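Local atomic coordinates of aminotransferase, class III (Deinococcus radiodurans, PDB entry 3I4J), a protein that probably works as a pyridoxal-phosphate-dependent transaminase of class III, moving amino groups between substrates. Residues R30-S35 with D415-L420; G241-L246 with D317-A322; K323-Q328 with L407-A412. The protein carries 1 engineered substitution. One frame throughout, in Å; residues are numbered along the deposited sequence.

Contact 1. Residues R30-S35 with D415-L420; sequences RYLDGS and DGLLAL. Engineered in segment 415-420: G416 (natural residue Glu).
The backbone bond from L420 N to G416 O, at 3.0 Å, closes one turn of helix 411-428, and the surface of that turn is what L32 packs against. This is an edge strand of the small N-terminal sheet packed on the C-terminal helix. No hydrogen bond passes between 30-35 and 415-420, so the evidence is apolar distance and burial, 175 Å² over both sides. L32 carries the largest share of it. Its CG stands anti to the backbone N (chi1 -166°), and from there the CD1 branch reaches the helix backbone, 3.6 Å from L417 N. L32 CD1 also lies 3.9 Å from L417 CB and 4.1 Å from G416 C. Position 416 is an engineered glycine, Glu in the natural protein, and only its main chain meets L32 here. The side chains of L32 and L417 cross at about a right angle. L420 approaches from one turn further on, its CD1 touching L32 CB at 4.0 Å, so L32 is met by side chains spaced i and i+3 on the helix. Past the strand, the chain turns at D33, the centre of an inverse gamma turn, and G34 CA comes 4.0 Å from L417 CD1. Strand 30-32 runs nearly perpendicular to helix 415-420, with 104° between their directions. It borders strand 22-25, where L32 also touches F22. L417 touches L329 of helix 318-339 as well, and L418, directed away from the strand, packs on L329 and L333.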
loop_
_atom_site.group_PDB
_atom_site.type_symbol
_atom_site.label_atom_id
_atom_site.label_comp_id
_atom_site.label_asym_id
_atom_site.label_seq_id
_atom_site.Cartn_x
_atom_site.Cartn_y
_atom_site.Cartn_z
ATOM N N ARG C 30 4.110 29.106 6.670
ATOM C CA ARG C 30 3.328 28.246 7.546
ATOM C C ARG C 30 1.930 28.073 6.964
ATOM O O ARG C 30 1.351 29.016 6.423
ATOM C CB ARG C 30 3.223 28.836 8.952
ATOM C CG ARG C 30 2.707 27.836 9.969
ATOM C CD ARG C 30 2.488 28.447 11.340
ATOM N NE ARG C 30 1.368 29.379 11.350
ATOM C CZ ARG C 30 0.773 29.811 12.456
ATOM N NH1 ARG C 30 1.197 29.392 13.638
ATOM N NH2 ARG C 30 -0.254 30.648 12.382
ATOM N N TYR C 31 1.400 26.859 7.082
ATOM C CA TYR C 31 0.078 26.535 6.563
ATOM C C TYR C 31 -0.769 25.848 7.629
ATOM O O TYR C 31 -0.263 25.057 8.425
ATOM C CB TYR C 31 0.190 25.563 5.388
ATOM C CG TYR C 31 1.121 25.969 4.275
ATOM C CD1 TYR C 31 0.627 26.529 3.101
ATOM C CD2 TYR C 31 2.496 25.732 4.366
ATOM C CE1 TYR C 31 1.469 26.835 2.035
ATOM C CE2 TYR C 31 3.350 26.037 3.302
ATOM C CZ TYR C 31 2.828 26.584 2.143
ATOM O OH TYR C 31 3.649 26.859 1.076
ATOM N N LEU C 32 -2.062 26.148 7.639
ATOM C CA LEU C 32 -2.977 25.497 8.563
ATOM C C LEU C 32 -3.513 24.346 7.710
ATOM O O LEU C 32 -4.028 24.572 6.617
ATOM C CB LEU C 32 -4.108 26.448 8.974
ATOM C CG LEU C 32 -4.966 26.046 10.184
ATOM C CD1 LEU C 32 -5.781 27.250 10.647
ATOM C CD2 LEU C 32 -5.880 24.880 9.832
ATOM N N ASP C 33 -3.355 23.118 8.195
ATOM C CA ASP C 33 -3.795 21.932 7.468
ATOM C C ASP C 33 -5.302 21.743 7.617
ATOM O O ASP C 33 -5.761 20.881 8.371
ATOM C CB ASP C 33 -3.065 20.702 8.007
ATOM C CG ASP C 33 -3.021 19.571 7.009
ATOM O OD1 ASP C 33 -3.757 19.630 5.998
ATOM O OD2 ASP C 33 -2.252 18.619 7.236
ATOM N N GLY C 34 -6.057 22.551 6.882
ATOM C CA GLY C 34 -7.510 22.510 6.949
ATOM C C GLY C 34 -8.183 21.218 6.525
ATOM O O GLY C 34 -9.346 20.998 6.855
ATOM N N SER C 35 -7.469 20.367 5.796
ATOM C CA SER C 35 -8.033 19.097 5.347
ATOM C C SER C 35 -7.211 17.906 5.840
ATOM O O SER C 35 -7.357 16.794 5.323
ATOM C CB SER C 35 -8.107 19.068 3.822
ATOM O OG SER C 35 -6.817 19.228 3.263
ATOM N N ASP C 415 -11.280 29.090 14.413
ATOM C CA ASP C 415 -11.593 30.453 13.998
ATOM C C ASP C 415 -10.550 30.956 13.003
ATOM O O ASP C 415 -10.879 31.683 12.067
ATOM C CB ASP C 415 -11.666 31.394 15.206
ATOM C CG ASP C 415 -12.908 31.166 16.045
ATOM O OD1 ASP C 415 -13.979 30.894 15.460
ATOM O OD2 ASP C 415 -12.821 31.268 17.285
ATOM N N GLY C 416 -9.295 30.562 13.203
ATOM C CA GLY C 416 -8.241 30.975 12.291
ATOM C C GLY C 416 -8.463 30.381 10.911
ATOM O O GLY C 416 -8.254 31.036 9.888
ATOM N N LEU C 417 -8.887 29.125 10.884
ATOM C CA LEU C 417 -9.162 28.439 9.626
ATOM C C LEU C 417 -10.268 29.200 8.893
ATOM O O LEU C 417 -10.167 29.465 7.696
ATOM C CB LEU C 417 -9.594 26.996 9.909
ATOM C CG LEU C 417 -9.923 26.053 8.749
ATOM C CD1 LEU C 417 -9.940 24.617 9.267
ATOM C CD2 LEU C 417 -11.263 26.417 8.134
ATOM N N LEU C 418 -11.318 29.555 9.627
ATOM C CA LEU C 418 -12.442 30.292 9.051
ATOM C C LEU C 418 -12.001 31.648 8.494
ATOM O O LEU C 418 -12.460 32.066 7.431
ATOM C CB LEU C 418 -13.540 30.482 10.107
ATOM C CG LEU C 418 -14.287 29.206 10.522
ATOM C CD1 LEU C 418 -15.051 29.446 11.807
ATOM C CD2 LEU C 418 -15.236 28.775 9.412
ATOM N N ALA C 419 -11.103 32.327 9.202
ATOM C CA ALA C 419 -10.609 33.626 8.757
ATOM C C ALA C 419 -9.835 33.481 7.453
ATOM O O ALA C 419 -9.973 34.296 6.539
ATOM C CB ALA C 419 -9.719 34.244 9.830
ATOM N N LEU C 420 -9.019 32.436 7.367
ATOM C CA LEU C 420 -8.235 32.190 6.163
ATOM C C LEU C 420 -9.152 31.864 4.988
ATOM O O LEU C 420 -8.934 32.323 3.865
ATOM C CB LEU C 420 -7.258 31.034 6.398
ATOM C CG LEU C 420 -6.206 31.266 7.490
ATOM C CD1 LEU C 420 -5.403 29.992 7.695
ATOM C CD2 LEU C 420 -5.290 32.430 7.105
#

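Contact 2. Residues G241-L246 with D317-A322; sequences GSPLAL and DLTGAA
T319 lays its CG2 methyl over the backbone of G241 and S242, 3.4 Å from G241 C and equally close to S242 N. This is packing of the start of helix 318-339 against the loop between strands 227-231 and 256-259 of the mixed sheet, in what fits the fold type I architecture of these aminotransferases. The methyl is put there by chi1, which sets CG2 anti to the T319 backbone N. P243 extends the same patch: its CD is 4.0 Å from T319 CG2, the two side chains crossing at about a right angle. F84 of helix 72-84 touches both P243 and T319. One turn along, A322 CB lies 3.8 Å from G241 N. G241 has positive phi (77°), which by itself favours glycine, and its CA-H points at T319 O (3.5 Å between CA and O). Each side is also braced from within. S242 OG donates to L244 O at 2.7 Å, which ties down the loop's bend, and E232 accepts from the backbone N of A245 and of L246. D317 is the helix N-cap: its OD1, met from above the carboxylate plane, accepts from G320 N at 3.2 Å.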
loop_
_atom_site.group_PDB
_atom_site.type_symbol
_atom_site.label_atom_id
_atom_site.label_comp_id
_atom_site.label_asym_id
_atom_site.label_seq_id
_atom_site.Cartn_x
_atom_site.Cartn_y
_atom_site.Cartn_z
ATOM N N GLY C 241 -17.317 12.562 14.554
ATOM C CA GLY C 241 -17.853 12.672 15.903
ATOM C C GLY C 241 -18.363 11.379 16.513
ATOM O O GLY C 241 -19.134 11.402 17.477
ATOM N N SER C 242 -17.922 10.254 15.958
ATOM C CA SER C 242 -18.316 8.926 16.425
ATOM C C SER C 242 -17.194 7.956 16.033
ATOM O O SER C 242 -16.512 8.178 15.030
ATOM C CB SER C 242 -19.634 8.519 15.748
ATOM O OG SER C 242 -20.020 7.195 16.079
ATOM N N PRO C 243 -16.971 6.883 16.820
ATOM C CA PRO C 243 -15.902 5.938 16.462
ATOM C C PRO C 243 -16.023 5.567 14.984
ATOM O O PRO C 243 -15.042 5.597 14.244
ATOM C CB PRO C 243 -16.155 4.764 17.397
ATOM C CG PRO C 243 -16.650 5.466 18.644
ATOM C CD PRO C 243 -17.632 6.478 18.077
ATOM N N LEU C 244 -17.234 5.196 14.576
ATOM C CA LEU C 244 -17.531 4.899 13.177
ATOM C C LEU C 244 -18.737 5.788 12.885
ATOM O O LEU C 244 -19.661 5.872 13.698
ATOM C CB LEU C 244 -17.892 3.424 12.970
ATOM C CG LEU C 244 -16.752 2.409 13.104
ATOM C CD1 LEU C 244 -17.306 0.999 12.992
ATOM C CD2 LEU C 244 -15.704 2.660 12.020
ATOM N N ALA C 245 -18.725 6.466 11.742
ATOM C CA ALA C 245 -19.819 7.369 11.387
ATOM C C ALA C 245 -21.169 6.676 11.300
ATOM O O ALA C 245 -22.202 7.272 11.619
ATOM C CB ALA C 245 -19.512 8.067 10.059
ATOM N N LEU C 246 -21.166 5.420 10.865
ATOM C CA LEU C 246 -22.408 4.661 10.717
ATOM C C LEU C 246 -23.204 4.587 12.015
ATOM O O LEU C 246 -24.438 4.595 11.996
ATOM C CB LEU C 246 -22.107 3.241 10.228
ATOM C CG LEU C 246 -23.320 2.376 9.863
ATOM C CD1 LEU C 246 -24.078 3.036 8.716
ATOM C CD2 LEU C 246 -22.874 0.969 9.464
ATOM N N ASP C 317 -9.998 11.901 23.861
ATOM C CA ASP C 317 -11.403 11.896 23.451
ATOM C C ASP C 317 -11.573 12.762 22.210
ATOM O O ASP C 317 -12.366 13.706 22.182
ATOM C CB ASP C 317 -12.309 12.407 24.581
ATOM C CG ASP C 317 -13.789 12.328 24.227
ATOM O OD1 ASP C 317 -14.162 11.460 23.407
ATOM O OD2 ASP C 317 -14.589 13.120 24.781
ATOM N N LEU C 318 -10.811 12.433 21.175
ATOM C CA LEU C 318 -10.872 13.188 19.940
ATOM C C LEU C 318 -12.201 12.979 19.222
ATOM O O LEU C 318 -12.578 13.776 18.369
ATOM C CB LEU C 318 -9.684 12.815 19.038
ATOM C CG LEU C 318 -8.312 13.201 19.610
ATOM C CD1 LEU C 318 -7.230 12.902 18.593
ATOM C CD2 LEU C 318 -8.288 14.684 19.968
ATOM N N THR C 319 -12.917 11.916 19.571
ATOM C CA THR C 319 -14.218 11.664 18.962
ATOM C C THR C 319 -15.162 12.749 19.486
ATOM O O THR C 319 -15.953 13.331 18.735
ATOM C CB THR C 319 -14.761 10.278 19.354
ATOM O OG1 THR C 319 -13.898 9.254 18.833
ATOM C CG2 THR C 319 -16.162 10.080 18.804
ATOM N N GLY C 320 -15.055 13.025 20.784
ATOM C CA GLY C 320 -15.879 14.051 21.401
ATOM C C GLY C 320 -15.451 15.421 20.912
ATOM O O GLY C 320 -16.278 16.316 20.731
ATOM N N ALA C 321 -14.148 15.578 20.695
ATOM C CA ALA C 321 -13.587 16.830 20.215
ATOM C C ALA C 321 -14.109 17.125 18.816
ATOM O O ALA C 321 -14.421 18.268 18.495
ATOM C CB ALA C 321 -12.059 16.752 20.199
ATOM N N ALA C 322 -14.199 16.088 17.988
ATOM C CA ALA C 322 -14.685 16.241 16.624
ATOM C C ALA C 322 -16.117 16.771 16.621
ATOM O O ALA C 322 -16.501 17.544 15.742
ATOM C CB ALA C 322 -14.614 14.903 15.887
#

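Contact 3. Residues K323-Q328 with L407-A412; sequences KERGAQ and LSITAA
R325 and Q328 of helix 318-339 grip A411, the first residue of helix 411-428, where T410 is the N-cap. The R325 side chain, folded by turns in its second and third torsions, runs beside the chain leading into that helix: its CD lies 3.2 Å from I409 O, and its NE is 3.6 Å from A411 CA. A411 CB sits over one guanidinium face, offset toward the rim. Nearer the R325 backbone, CG and CB meet I409 CG2, each at 4.2 Å. Q328 has its CG anti to the backbone N (chi1 174°) and extends beyond it, and its NE2 donates to A411 O at 3.0 Å; NE2 stands 30° off the plane of the A411 carbonyl. The next shell holds the guanidinium in place through two partners at its edge, in plane. Q328 OE1 receives R325 NE at 2.8 Å, almost in line with the C=O bond (172° at the oxygen), with a weak second bond from NH2. E324 OE2 takes R325 NH1 at 2.8 Å in a salt bridge. A leucine in place of R325 would probably leave E324 OE2 without its charged mate and Q328 OE1 without its donors, so that the Q328 amide could turn more easily. Further out, V414 packs on R325, Q328 and I409. T410 OG1 caps a backbone N of the helix while T410 N donates to E413 OE1, consistent with a capping box.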
loop_
_atom_site.group_PDB
_atom_site.type_symbol
_atom_site.label_atom_id
_atom_site.label_comp_id
_atom_site.label_asym_id
_atom_site.label_seq_id
_atom_site.Cartn_x
_atom_site.Cartn_y
_atom_site.Cartn_z
ATOM N N LYS C 323 -16.905 16.351 17.607
ATOM C CA LYS C 323 -18.289 16.801 17.712
ATOM C C LYS C 323 -18.346 18.298 18.006
ATOM O O LYS C 323 -19.037 19.053 17.321
ATOM C CB LYS C 323 -19.010 16.042 18.833
ATOM C CG LYS C 323 -19.098 14.540 18.619
ATOM C CD LYS C 323 -19.782 13.845 19.793
ATOM C CE LYS C 323 -21.237 14.269 19.926
ATOM N NZ LYS C 323 -22.034 13.924 18.710
ATOM N N GLU C 324 -17.607 18.714 19.028
ATOM C CA GLU C 324 -17.572 20.112 19.450
ATOM C C GLU C 324 -16.957 21.040 18.398
ATOM O O GLU C 324 -17.554 22.046 18.014
ATOM C CB GLU C 324 -16.797 20.223 20.767
ATOM C CG GLU C 324 -16.819 21.599 21.408
ATOM C CD GLU C 324 -16.168 21.606 22.779
ATOM O OE1 GLU C 324 -16.578 20.789 23.628
ATOM O OE2 GLU C 324 -15.252 22.428 23.010
ATOM N N ARG C 325 -15.762 20.698 17.932
ATOM C CA ARG C 325 -15.080 21.509 16.932
ATOM C C ARG C 325 -15.815 21.470 15.591
ATOM O O ARG C 325 -15.819 22.457 14.847
ATOM C CB ARG C 325 -13.641 21.015 16.768
ATOM C CG ARG C 325 -12.795 21.128 18.034
ATOM C CD ARG C 325 -12.342 22.563 18.282
ATOM N NE ARG C 325 -13.430 23.447 18.692
ATOM C CZ ARG C 325 -13.984 23.442 19.901
ATOM N NH1 ARG C 325 -13.551 22.597 20.827
ATOM N NH2 ARG C 325 -14.970 24.284 20.183
ATOM N N GLY C 326 -16.434 20.330 15.290
ATOM C CA GLY C 326 -17.179 20.190 14.049
ATOM C C GLY C 326 -18.377 21.121 14.045
ATOM O O GLY C 326 -18.684 21.759 13.036
ATOM N N ALA C 327 -19.058 21.202 15.185
ATOM C CA ALA C 327 -20.218 22.080 15.315
ATOM C C ALA C 327 -19.781 23.535 15.139
ATOM O O ALA C 327 -20.433 24.316 14.439
ATOM C CB ALA C 327 -20.873 21.885 16.688
ATOM N N GLN C 328 -18.668 23.892 15.768
ATOM C CA GLN C 328 -18.140 25.248 15.673
ATOM C C GLN C 328 -17.781 25.608 14.234
ATOM O O GLN C 328 -18.140 26.675 13.742
ATOM C CB GLN C 328 -16.892 25.401 16.553
ATOM C CG GLN C 328 -16.203 26.751 16.392
ATOM C CD GLN C 328 -14.862 26.819 17.094
ATOM O OE1 GLN C 328 -14.324 25.802 17.533
ATOM N NE2 GLN C 328 -14.307 28.020 17.185
ATOM N N LEU C 407 -8.557 16.296 14.307
ATOM C CA LEU C 407 -9.520 16.204 15.397
ATOM C C LEU C 407 -9.027 16.901 16.662
ATOM O O LEU C 407 -9.808 17.190 17.571
ATOM C CB LEU C 407 -9.818 14.730 15.691
ATOM C CG LEU C 407 -10.857 14.038 14.800
ATOM C CD1 LEU C 407 -10.696 14.468 13.360
ATOM C CD2 LEU C 407 -10.748 12.524 14.950
ATOM N N SER C 408 -7.727 17.168 16.701
ATOM C CA SER C 408 -7.085 17.834 17.831
ATOM C C SER C 408 -7.036 19.360 17.690
ATOM O O SER C 408 -6.465 20.050 18.536
ATOM C CB SER C 408 -5.664 17.288 17.980
ATOM O OG SER C 408 -5.025 17.256 16.712
ATOM N N ILE C 409 -7.628 19.890 16.626
ATOM C CA ILE C 409 -7.626 21.336 16.397
ATOM C C ILE C 409 -8.312 22.058 17.558
ATOM O O ILE C 409 -9.283 21.551 18.117
ATOM C CB ILE C 409 -8.337 21.680 15.070
ATOM C CG1 ILE C 409 -8.178 23.166 14.756
ATOM C CG2 ILE C 409 -9.814 21.293 15.149
ATOM C CD1 ILE C 409 -8.612 23.530 13.350
ATOM N N THR C 410 -7.800 23.229 17.926
ATOM C CA THR C 410 -8.382 23.998 19.030
ATOM C C THR C 410 -9.472 24.942 18.531
ATOM O O THR C 410 -9.588 25.189 17.330
ATOM C CB THR C 410 -7.315 24.847 19.763
ATOM O OG1 THR C 410 -6.827 25.865 18.881
ATOM C CG2 THR C 410 -6.149 23.976 20.209
ATOM N N ALA C 411 -10.274 25.468 19.455
ATOM C CA ALA C 411 -11.338 26.396 19.088
ATOM C C ALA C 411 -10.751 27.623 18.399
ATOM O O ALA C 411 -11.284 28.102 17.398
ATOM C CB ALA C 411 -12.120 26.815 20.331
ATOM N N ALA C 412 -9.643 28.130 18.932
ATOM C CA ALA C 412 -9.001 29.301 18.353
ATOM C C ALA C 412 -8.518 28.997 16.939
ATOM O O ALA C 412 -8.626 29.835 16.041
ATOM C CB ALA C 412 -7.831 29.749 19.226
#

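How the contacts relate
Two helices join the three contacts. Helix 318-339 supplies one side of contact 2 with its first residues and one side of contact 3 with the next; helix 411-428 starts in contact 3 and continues into contact 1. The centres of contacts 2 and 3 lie about 11 Å apart. Those of contacts 1 and 3 are about 12 Å apart, and those of contacts 1 and 2 about 21 Å. Contact 3 touches both others, through A321 CB and L407 O (3.5 Å) and through Q328 NE2 and D415 OD1 (3.4 Å). Along the chain, contacts 2 and 3 follow in series inside the long loop closed by contact 1. The helix pair thus links the N-terminal three-stranded sheet to a loop of the central mixed sheet.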